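PDB 6OHC: guanine deaminase from Escherichia coli, which hydrolytically deaminates guanine to xanthine and ammonia with the help of one zinc ion per subunit. Local coordinates for residues 83-88 / 121-126; 112-117 / 143-148; 152-157 / 194-199. All coordinates share one frame; numbering follows the deposited sequence.

Interaction 1 of 3, residues 83-88 / 121-126. With ZN (zinc ion), chain H.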
loop_
_atom_site.group_PDB
_atom_site.type_symbol
_atom_site.label_atom_id
_atom_site.label_comp_id
_atom_site.label_asym_id
_atom_site.label_seq_id
_atom_site.Cartn_x
_atom_site.Cartn_y
_atom_site.Cartn_z
ATOM N N ILE B 83 -6.998 4.329 -16.137
ATOM C CA ILE B 83 -6.341 2.992 -16.138
ATOM C C ILE B 83 -6.001 2.588 -17.585
ATOM O O ILE B 83 -6.750 2.948 -18.513
ATOM C CB ILE B 83 -7.244 1.980 -15.396
ATOM C CG1 ILE B 83 -6.514 0.667 -15.119
ATOM C CG2 ILE B 83 -8.586 1.782 -16.109
ATOM C CD1 ILE B 83 -7.366 -0.388 -14.457
ATOM N N HIS B 84 -4.859 1.935 -17.759
ATOM C CA HIS B 84 -4.332 1.435 -19.047
ATOM C C HIS B 84 -4.594 -0.066 -19.093
ATOM O O HIS B 84 -3.964 -0.826 -18.293
ATOM C CB HIS B 84 -2.832 1.714 -19.200
ATOM C CG HIS B 84 -2.477 3.158 -19.220
ATOM N ND1 HIS B 84 -2.159 3.825 -20.371
ATOM C CD2 HIS B 84 -2.351 4.047 -18.215
ATOM C CE1 HIS B 84 -1.866 5.069 -20.092
ATOM N NE2 HIS B 84 -1.973 5.225 -18.760
ATOM N N TYR B 85 -5.409 -0.485 -20.056
ATOM C CA TYR B 85 -5.733 -1.939 -20.230
ATOM C C TYR B 85 -4.494 -2.746 -20.627
ATOM O O TYR B 85 -4.302 -3.881 -20.179
ATOM C CB TYR B 85 -6.924 -2.075 -21.170
ATOM C CG TYR B 85 -6.816 -3.081 -22.284
ATOM C CD1 TYR B 85 -6.781 -4.444 -22.019
ATOM C CD2 TYR B 85 -6.851 -2.662 -23.599
ATOM C CE1 TYR B 85 -6.768 -5.372 -23.046
ATOM C CE2 TYR B 85 -6.878 -3.570 -24.648
ATOM C CZ TYR B 85 -6.817 -4.925 -24.371
ATOM O OH TYR B 85 -6.769 -5.789 -25.424
ATOM N N PRO B 86 -3.639 -2.254 -21.527
ATOM C CA PRO B 86 -2.583 -3.113 -22.061
ATOM C C PRO B 86 -1.269 -3.059 -21.294
ATOM O O PRO B 86 -0.234 -3.177 -21.955
ATOM C CB PRO B 86 -2.410 -2.567 -23.491
ATOM C CG PRO B 86 -2.700 -1.044 -23.319
ATOM C CD PRO B 86 -3.745 -0.952 -22.223
ATOM N N GLN B 87 -1.323 -2.869 -19.960
ATOM C CA GLN B 87 -0.107 -2.661 -19.140
ATOM C C GLN B 87 -0.092 -3.504 -17.852
ATOM O O GLN B 87 0.822 -3.243 -17.024
ATOM C CB GLN B 87 -0.016 -1.187 -18.776
ATOM C CG GLN B 87 0.207 -0.276 -19.963
ATOM C CD GLN B 87 0.481 1.139 -19.509
ATOM O OE1 GLN B 87 0.565 1.425 -18.306
ATOM N NE2 GLN B 87 0.591 2.050 -20.454
ATOM N N SER B 88 -1.020 -4.460 -17.701
ATOM C CA SER B 88 -1.163 -5.266 -16.477
ATOM C C SER B 88 0.169 -5.937 -16.093
ATOM O O SER B 88 0.513 -5.859 -14.896
ATOM C CB SER B 88 -2.325 -6.222 -16.617
ATOM O OG SER B 88 -3.554 -5.502 -16.812
ATOM N N GLU B 121 -7.368 -12.457 -24.650
ATOM C CA GLU B 121 -7.024 -13.145 -23.381
ATOM C C GLU B 121 -6.880 -12.069 -22.297
ATOM O O GLU B 121 -7.561 -12.187 -21.294
ATOM C CB GLU B 121 -5.787 -13.998 -23.651
ATOM C CG GLU B 121 -5.123 -14.751 -22.528
ATOM C CD GLU B 121 -3.831 -15.409 -23.043
ATOM O OE1 GLU B 121 -3.829 -15.818 -24.272
ATOM O OE2 GLU B 121 -2.784 -15.468 -22.254
ATOM N N MET B 122 -6.126 -11.002 -22.566
ATOM C CA MET B 122 -5.856 -9.892 -21.605
ATOM C C MET B 122 -7.082 -8.974 -21.423
ATOM O O MET B 122 -7.260 -8.461 -20.303
ATOM C CB MET B 122 -4.616 -9.088 -22.002
ATOM C CG MET B 122 -3.326 -9.887 -21.852
ATOM S SD MET B 122 -3.183 -10.923 -20.321
ATOM C CE MET B 122 -2.747 -9.662 -19.136
ATOM N N SER B 123 -7.943 -8.802 -22.413
ATOM C CA SER B 123 -9.260 -8.136 -22.228
ATOM C C SER B 123 -10.072 -8.879 -21.161
ATOM O O SER B 123 -10.638 -8.221 -20.293
ATOM C CB SER B 123 -10.040 -8.052 -23.533
ATOM O OG SER B 123 -9.443 -7.098 -24.412
ATOM N N ALA B 124 -10.155 -10.211 -21.228
ATOM C CA ALA B 124 -10.902 -11.026 -20.250
ATOM C C ALA B 124 -10.270 -10.869 -18.848
ATOM O O ALA B 124 -10.988 -10.685 -17.861
ATOM C CB ALA B 124 -10.883 -12.452 -20.693
ATOM N N PHE B 125 -8.941 -10.941 -18.768
ATOM C CA PHE B 125 -8.171 -10.762 -17.516
ATOM C C PHE B 125 -8.413 -9.348 -16.975
ATOM O O PHE B 125 -8.651 -9.199 -15.779
ATOM C CB PHE B 125 -6.694 -11.003 -17.781
ATOM C CG PHE B 125 -5.824 -10.746 -16.601
ATOM C CD1 PHE B 125 -5.358 -9.476 -16.344
ATOM C CD2 PHE B 125 -5.480 -11.761 -15.740
ATOM C CE1 PHE B 125 -4.576 -9.205 -15.231
ATOM C CE2 PHE B 125 -4.676 -11.487 -14.640
ATOM C CZ PHE B 125 -4.240 -10.208 -14.387
ATOM N N PHE B 126 -8.409 -8.336 -17.830
ATOM C CA PHE B 126 -8.534 -6.930 -17.412
ATOM C C PHE B 126 -9.921 -6.728 -16.771
ATOM O O PHE B 126 -10.000 -6.127 -15.617
ATOM C CB PHE B 126 -8.264 -5.990 -18.572
ATOM C CG PHE B 126 -8.459 -4.541 -18.264
ATOM C CD1 PHE B 126 -7.474 -3.829 -17.597
ATOM C CD2 PHE B 126 -9.624 -3.892 -18.585
ATOM C CE1 PHE B 126 -7.638 -2.491 -17.300
ATOM C CE2 PHE B 126 -9.766 -2.542 -18.334
ATOM C CZ PHE B 126 -8.774 -1.845 -17.695
HETATM ZN ZN ZN H . -1.776 6.966 -17.779
HETATM O O HOH W 1 -0.165 7.236 -16.686
#

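Interaction 2 of 3, residues 112-117 / 143-148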
loop_
_atom_site.group_PDB
_atom_site.type_symbol
_atom_site.label_atom_id
_atom_site.label_comp_id
_atom_site.label_asym_id
_atom_site.label_seq_id
_atom_site.Cartn_x
_atom_site.Cartn_y
_atom_site.Cartn_z
ATOM N N ARG B 112 2.984 -6.070 -27.038
ATOM C CA ARG B 112 2.473 -7.465 -27.031
ATOM C C ARG B 112 1.008 -7.489 -27.484
ATOM O O ARG B 112 0.548 -8.561 -27.923
ATOM C CB ARG B 112 2.662 -8.097 -25.647
ATOM C CG ARG B 112 4.125 -8.115 -25.181
ATOM C CD ARG B 112 4.390 -7.761 -23.710
ATOM N NE ARG B 112 3.844 -8.772 -22.810
ATOM C CZ ARG B 112 4.372 -9.976 -22.589
ATOM N NH1 ARG B 112 5.505 -10.322 -23.165
ATOM N NH2 ARG B 112 3.759 -10.820 -21.786
ATOM N N TYR B 113 0.288 -6.363 -27.363
ATOM C CA TYR B 113 -1.177 -6.271 -27.605
ATOM C C TYR B 113 -1.438 -6.065 -29.095
ATOM O O TYR B 113 -2.617 -5.942 -29.477
ATOM C CB TYR B 113 -1.830 -5.222 -26.691
ATOM C CG TYR B 113 -1.846 -5.621 -25.228
ATOM C CD1 TYR B 113 -0.676 -5.638 -24.488
ATOM C CD2 TYR B 113 -2.992 -6.067 -24.607
ATOM C CE1 TYR B 113 -0.647 -6.020 -23.158
ATOM C CE2 TYR B 113 -2.990 -6.423 -23.266
ATOM C CZ TYR B 113 -1.816 -6.423 -22.540
ATOM O OH TYR B 113 -1.747 -6.800 -21.239
ATOM N N GLU B 114 -0.404 -6.143 -29.935
ATOM C CA GLU B 114 -0.548 -6.257 -31.415
ATOM C C GLU B 114 -1.091 -7.662 -31.738
ATOM O O GLU B 114 -1.862 -7.760 -32.675
ATOM C CB GLU B 114 0.758 -5.855 -32.128
ATOM C CG GLU B 114 1.923 -6.862 -32.078
ATOM C CD GLU B 114 3.374 -6.433 -32.411
ATOM O OE1 GLU B 114 4.307 -7.181 -32.005
ATOM O OE2 GLU B 114 3.625 -5.368 -33.071
ATOM N N ASP B 115 -0.736 -8.706 -30.996
ATOM C CA ASP B 115 -1.376 -10.037 -31.154
ATOM C C ASP B 115 -2.858 -9.927 -30.723
ATOM O O ASP B 115 -3.105 -9.677 -29.511
ATOM C CB ASP B 115 -0.571 -11.117 -30.421
ATOM C CG ASP B 115 -1.128 -12.527 -30.581
ATOM O OD1 ASP B 115 -2.095 -12.715 -31.330
ATOM O OD2 ASP B 115 -0.605 -13.447 -29.929
ATOM N N LEU B 116 -3.810 -10.099 -31.647
ATOM C CA LEU B 116 -5.261 -10.042 -31.354
ATOM C C LEU B 116 -5.656 -11.103 -30.320
ATOM O O LEU B 116 -6.566 -10.812 -29.518
ATOM C CB LEU B 116 -6.097 -10.276 -32.623
ATOM C CG LEU B 116 -7.613 -10.185 -32.405
ATOM C CD1 LEU B 116 -7.966 -8.909 -31.643
ATOM C CD2 LEU B 116 -8.396 -10.267 -33.712
ATOM N N GLU B 117 -5.081 -12.303 -30.371
ATOM C CA GLU B 117 -5.470 -13.423 -29.482
ATOM C C GLU B 117 -4.979 -13.144 -28.049
ATOM O O GLU B 117 -5.768 -13.411 -27.097
ATOM C CB GLU B 117 -4.981 -14.775 -30.004
ATOM C CG GLU B 117 -5.325 -15.913 -29.037
ATOM C CD GLU B 117 -6.819 -16.087 -28.702
ATOM O OE1 GLU B 117 -7.215 -16.159 -27.449
ATOM O OE2 GLU B 117 -7.614 -16.082 -29.695
ATOM N N THR B 143 -5.068 0.507 -26.623
ATOM C CA THR B 143 -3.814 0.310 -27.383
ATOM C C THR B 143 -3.825 1.314 -28.528
ATOM O O THR B 143 -4.886 1.870 -28.785
ATOM C CB THR B 143 -3.796 -1.155 -27.831
ATOM O OG1 THR B 143 -5.075 -1.491 -28.405
ATOM C CG2 THR B 143 -3.477 -2.065 -26.653
ATOM N N VAL B 144 -2.672 1.539 -29.163
ATOM C CA VAL B 144 -2.545 2.201 -30.490
ATOM C C VAL B 144 -3.290 1.331 -31.536
ATOM O O VAL B 144 -3.915 1.905 -32.456
ATOM C CB VAL B 144 -1.064 2.406 -30.844
ATOM C CG1 VAL B 144 -0.373 1.054 -31.092
ATOM C CG2 VAL B 144 -0.937 3.300 -32.094
ATOM N N HIS B 145 -3.253 0.001 -31.397
ATOM C CA HIS B 145 -3.910 -0.993 -32.296
ATOM C C HIS B 145 -5.422 -0.994 -32.081
ATOM O O HIS B 145 -5.888 -1.256 -30.981
ATOM C CB HIS B 145 -3.355 -2.414 -32.072
ATOM C CG HIS B 145 -1.860 -2.488 -32.088
ATOM N ND1 HIS B 145 -1.090 -2.561 -30.920
ATOM C CD2 HIS B 145 -0.995 -2.481 -33.133
ATOM C CE1 HIS B 145 0.181 -2.539 -31.256
ATOM N NE2 HIS B 145 0.265 -2.473 -32.616
ATOM N N PRO B 146 -6.236 -0.711 -33.121
ATOM C CA PRO B 146 -7.697 -0.680 -32.979
ATOM C C PRO B 146 -8.357 -2.052 -32.763
ATOM O O PRO B 146 -9.378 -2.076 -32.129
ATOM C CB PRO B 146 -8.198 -0.079 -34.304
ATOM C CG PRO B 146 -7.085 -0.389 -35.300
ATOM C CD PRO B 146 -5.789 -0.408 -34.490
ATOM N N GLN B 147 -7.785 -3.145 -33.271
ATOM C CA GLN B 147 -8.366 -4.506 -33.049
ATOM C C GLN B 147 -8.296 -4.854 -31.552
ATOM O O GLN B 147 -9.143 -5.631 -31.101
ATOM C CB GLN B 147 -7.737 -5.547 -33.971
ATOM C CG GLN B 147 -8.072 -5.267 -35.444
ATOM C CD GLN B 147 -7.360 -6.147 -36.444
ATOM O OE1 GLN B 147 -6.499 -5.688 -37.201
ATOM N NE2 GLN B 147 -7.736 -7.420 -36.480
ATOM N N SER B 148 -7.368 -4.269 -30.805
ATOM C CA SER B 148 -7.206 -4.557 -29.359
ATOM C C SER B 148 -8.180 -3.720 -28.531
ATOM O O SER B 148 -8.498 -4.153 -27.421
ATOM C CB SER B 148 -5.779 -4.338 -28.977
ATOM O OG SER B 148 -5.037 -5.460 -29.470
#

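Interaction 3 of 3, residues 152-157 / 194-199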
loop_
_atom_site.group_PDB
_atom_site.type_symbol
_atom_site.label_atom_id
_atom_site.label_comp_id
_atom_site.label_asym_id
_atom_site.label_seq_id
_atom_site.Cartn_x
_atom_site.Cartn_y
_atom_site.Cartn_z
ATOM N N LEU B 152 -11.290 -5.223 -26.099
ATOM C CA LEU B 152 -11.619 -4.622 -24.787
ATOM C C LEU B 152 -13.130 -4.313 -24.713
ATOM O O LEU B 152 -13.786 -4.751 -23.764
ATOM C CB LEU B 152 -10.777 -3.353 -24.562
ATOM C CG LEU B 152 -11.194 -2.598 -23.290
ATOM C CD1 LEU B 152 -10.961 -3.479 -22.076
ATOM C CD2 LEU B 152 -10.464 -1.264 -23.171
ATOM N N PHE B 153 -13.647 -3.576 -25.688
ATOM C CA PHE B 153 -15.097 -3.264 -25.818
ATOM C C PHE B 153 -15.923 -4.554 -25.901
ATOM O O PHE B 153 -16.947 -4.636 -25.204
ATOM C CB PHE B 153 -15.373 -2.379 -27.028
ATOM C CG PHE B 153 -15.130 -0.906 -26.799
ATOM C CD1 PHE B 153 -15.738 -0.248 -25.747
ATOM C CD2 PHE B 153 -14.301 -0.194 -27.655
ATOM C CE1 PHE B 153 -15.537 1.108 -25.561
ATOM C CE2 PHE B 153 -14.097 1.163 -27.462
ATOM C CZ PHE B 153 -14.716 1.810 -26.402
ATOM N N GLU B 154 -15.492 -5.544 -26.671
ATOM C CA GLU B 154 -16.185 -6.855 -26.763
ATOM C C GLU B 154 -16.372 -7.416 -25.355
ATOM O O GLU B 154 -17.485 -7.819 -25.001
ATOM C CB GLU B 154 -15.400 -7.860 -27.603
ATOM C CG GLU B 154 -15.859 -7.953 -29.051
ATOM C CD GLU B 154 -14.827 -8.666 -29.918
ATOM O OE1 GLU B 154 -14.818 -8.353 -31.140
ATOM O OE2 GLU B 154 -13.955 -9.462 -29.340
ATOM N N ALA B 155 -15.306 -7.464 -24.570
ATOM C CA ALA B 155 -15.314 -8.081 -23.234
ATOM C C ALA B 155 -16.293 -7.302 -22.352
ATOM O O ALA B 155 -17.150 -7.943 -21.735
ATOM C CB ALA B 155 -13.915 -8.116 -22.684
ATOM N N ALA B 156 -16.191 -5.974 -22.319
ATOM C CA ALA B 156 -17.047 -5.097 -21.500
ATOM C C ALA B 156 -18.504 -5.243 -21.936
ATOM O O ALA B 156 -19.395 -5.263 -21.059
ATOM C CB ALA B 156 -16.603 -3.666 -21.639
ATOM N N SER B 157 -18.724 -5.329 -23.254
ATOM C CA SER B 157 -20.067 -5.441 -23.873
ATOM C C SER B 157 -20.757 -6.705 -23.392
ATOM O O SER B 157 -21.953 -6.688 -23.196
ATOM C CB SER B 157 -20.002 -5.444 -25.382
ATOM O OG SER B 157 -21.219 -4.909 -25.867
ATOM N N GLU B 194 -17.969 4.675 -34.243
ATOM C CA GLU B 194 -19.199 4.230 -34.936
ATOM C C GLU B 194 -19.646 2.886 -34.364
ATOM O O GLU B 194 -20.854 2.694 -34.216
ATOM C CB GLU B 194 -18.969 4.142 -36.461
ATOM C CG GLU B 194 -19.007 5.496 -37.170
ATOM C CD GLU B 194 -18.656 5.523 -38.664
ATOM O OE1 GLU B 194 -18.232 4.457 -39.252
ATOM O OE2 GLU B 194 -18.801 6.633 -39.267
ATOM N N ARG B 195 -18.717 1.974 -34.093
ATOM C CA ARG B 195 -19.044 0.581 -33.652
ATOM C C ARG B 195 -19.457 0.586 -32.161
ATOM O O ARG B 195 -20.350 -0.215 -31.791
ATOM C CB ARG B 195 -17.845 -0.339 -33.914
ATOM C CG ARG B 195 -17.953 -1.772 -33.423
ATOM C CD ARG B 195 -19.263 -2.462 -33.675
ATOM N NE ARG B 195 -19.683 -3.430 -32.653
ATOM C CZ ARG B 195 -20.951 -3.815 -32.445
ATOM N NH1 ARG B 195 -21.937 -3.309 -33.192
ATOM N NH2 ARG B 195 -21.228 -4.699 -31.480
ATOM N N TRP B 196 -18.898 1.473 -31.333
ATOM C CA TRP B 196 -18.916 1.283 -29.856
ATOM C C TRP B 196 -19.546 2.446 -29.100
ATOM O O TRP B 196 -20.108 2.167 -28.033
ATOM C CB TRP B 196 -17.512 0.986 -29.314
ATOM C CG TRP B 196 -16.953 -0.315 -29.787
ATOM C CD1 TRP B 196 -15.823 -0.468 -30.530
ATOM C CD2 TRP B 196 -17.471 -1.643 -29.564
ATOM N NE1 TRP B 196 -15.626 -1.791 -30.801
ATOM C CE2 TRP B 196 -16.591 -2.541 -30.197
ATOM C CE3 TRP B 196 -18.573 -2.171 -28.899
ATOM C CZ2 TRP B 196 -16.765 -3.925 -30.196
ATOM C CZ3 TRP B 196 -18.758 -3.545 -28.882
ATOM C CH2 TRP B 196 -17.890 -4.408 -29.558
ATOM N N HIS B 197 -19.380 3.693 -29.518
ATOM C CA HIS B 197 -19.931 4.846 -28.772
ATOM C C HIS B 197 -21.458 4.715 -28.651
ATOM O O HIS B 197 -22.130 4.547 -29.651
ATOM C CB HIS B 197 -19.503 6.172 -29.366
ATOM C CG HIS B 197 -19.935 7.318 -28.529
ATOM N ND1 HIS B 197 -19.496 7.432 -27.203
ATOM C CD2 HIS B 197 -20.613 8.445 -28.822
ATOM C CE1 HIS B 197 -19.958 8.571 -26.714
ATOM N NE2 HIS B 197 -20.660 9.208 -27.694
ATOM N N LYS B 198 -21.967 4.726 -27.417
ATOM C CA LYS B 198 -23.405 4.573 -27.073
ATOM C C LYS B 198 -23.935 3.243 -27.626
ATOM O O LYS B 198 -25.145 3.127 -27.870
ATOM C CB LYS B 198 -24.193 5.770 -27.592
ATOM C CG LYS B 198 -23.734 7.131 -27.114
ATOM C CD LYS B 198 -24.842 8.134 -27.361
ATOM C CE LYS B 198 -24.348 9.517 -27.715
ATOM N NZ LYS B 198 -24.682 9.894 -29.126
ATOM N N ASN B 199 -23.053 2.255 -27.772
ATOM C CA ASN B 199 -23.396 0.824 -27.979
ATOM C C ASN B 199 -23.700 0.233 -26.600
ATOM O O ASN B 199 -22.759 0.083 -25.793
ATOM C CB ASN B 199 -22.257 0.104 -28.694
ATOM C CG ASN B 199 -22.566 -1.354 -28.949
ATOM O OD1 ASN B 199 -23.416 -1.893 -28.264
ATOM N ND2 ASN B 199 -21.868 -2.008 -29.864
HETATM O O HOH W 2 -22.549 -2.692 -25.227
#

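Interaction 1 of 3, residues 83-88 / 121-126
The ring of F126 lies under the backbone and CB of Y85, and this is the tight centre of a contact in the TIM-barrel fold of the amidohydrolases, where strand 73-84 ends at the metal site and helix 116-132 packs against the outside of the barrel. Y85 CB sits over the middle of the F126 ring, 3.8 Å from its centroid and almost on the normal, while the Y85 ring turns its edge to the same face, an edge-to-face pair with planes at 64°. With CG anti to the backbone N (chi1 176°), F126 reaches straight from the helix to the strand end, where its CE1 meets I83 CD1 at 3.5 Å. A flat hydrocarbon ring suits this buried place because it can be covered by aliphatic and aromatic groups alike. At H84, CB points away from the helix, and NE2 binds zinc at 2.0 Å; H82 and H237 are further ligands, and H84 to Q87 probably also contribute to the guanine site. The side towards the second subunit is looser: S88 CB stands 4.0 Å from F125 CE1 and 4.3 Å from M122 CE, and L401 of the second subunit packs on all three residues. The polar tip of Y85 suits the far end: OH lies 3.1 Å from S123 OG, and both hydroxyls are hydrogen-bonded to A119 O.

Interaction 2 of 3, residues 112-117 / 143-148
S148 and Y113 supply the single hydrogen bond between 112-117 and 143-148, where the N-terminal ends of helices 116-132 and 146-158 meet outside the barrel: S148 OG donates to the carbonyl O of Y113. The modelled length, 2.5 Å, is very short and carries little weight at this resolution. Serine suits the place, being small enough to sit against the 3-10 backbone while still carrying a donor. Within its own segment, T143 OG1 donates to H145 O at 2.7 Å, in the carbonyl plane and on a lone pair, bridging the turn that leads into helix 146-158. D115 is the N-cap of helix 116-132; its OD1 accepts from E117 N, from above the carboxylate plane.

In a CH-pi contact, E114 CB lies over one face of the H145 imidazole, 3.6 Å from the ring centroid and 24° off the normal, and V144 CG1 covers the opposite face, so the ring is clamped flat between two aliphatic groups. With an alanine in place of H145, the imidazole between them is gone, which would probably leave E114 CB without its partner and open a gap between the segments.

Van der Waals packing completes the contact. T143 CG2 meets Y113 CB at 3.6 Å, crossing at about a right angle: chi1 of 48° sets OG1 between N and C, and CG2 against Y113. T143 also lies on P86, probably a substrate-site residue. The L116 CD1 methyl rests on the Q147 carbonyl O at 3.5 Å.

H145 ND1 is buried with no partner in the model, whereas NE2 lies 4.5 Å from E114 OE2; the carboxylate might favour a charged ring and the partnerless ND1 would probably oppose it, so the protonation state is open and the fit is mainly by shape.

Interaction 3 of 3, residues 152-157 / 194-199
F153 and W196 turn their side chains in the same way, each with CG anti to its own carbonyl carbon (chi1 -82° and -66°), and from facing segments this lets the two slide past each other in opposite directions. The helices that carry them, 146-158 and 182-196, are neighbours on the outside of the TIM barrel, and this pair of aromatic residues joins them near the end of the second helix.

The overlap is reciprocal. The F153 ring forms an offset stack with the five-membered ring of W196, centroids 4.3 Å apart and planes at 21°. Each CB lies over the ring of the other residue, a CH-pi contact: F153 CB is 3.5 Å from the centroid of the six-membered ring of W196, and W196 CB is 3.8 Å from the centroid of the F153 ring. Tryptophan suits the place because its two fused rings can take the phenyl ring and the methylene of F153 at once. R195 CG lies over the opposite face of the indole, toward its rim, so the indole is held between the neighbouring helix and its own predecessor. The indole N-H is satisfied too, since NE1 donates to D150 OD1, also on helix 146-158.

Towards the more exposed margin the contact thins and becomes polar. E154 CG passes W196 CH2 at 4.1 Å, crossing obliquely, and S157 OG lies at the indole edge near CZ3. A water bridges S157 OG and N199 O, probably donating to the latter. Asparagine suits the type II beta turn from W196 to N199 because its side-chain amide can reach back to the helix end: N199 ND2 donates to R195 O at 3.0 Å, a nearly straight bond in the carbonyl plane.

From the N terminus, the chain leaves strand 73-84 at the metal site and returns along helix 116-132, where interaction 1 closes its loop. Interaction 2 opens inside that loop, at 112-117, and closes only after strand 135-141, so the two cross rather than nest. They also touch directly: Y85 OH lies 3.1 Å from S148 O, a second possible acceptor besides A119 O, and P86 packs on Y113 and T143. Interaction 3 follows both in series, starting on helix 146-158 and closing at the end of helix 182-196. L152 meets S123 and F126 of interaction 1. Together the contacts tie the zinc-bearing strand end to three successive helices around the barrel.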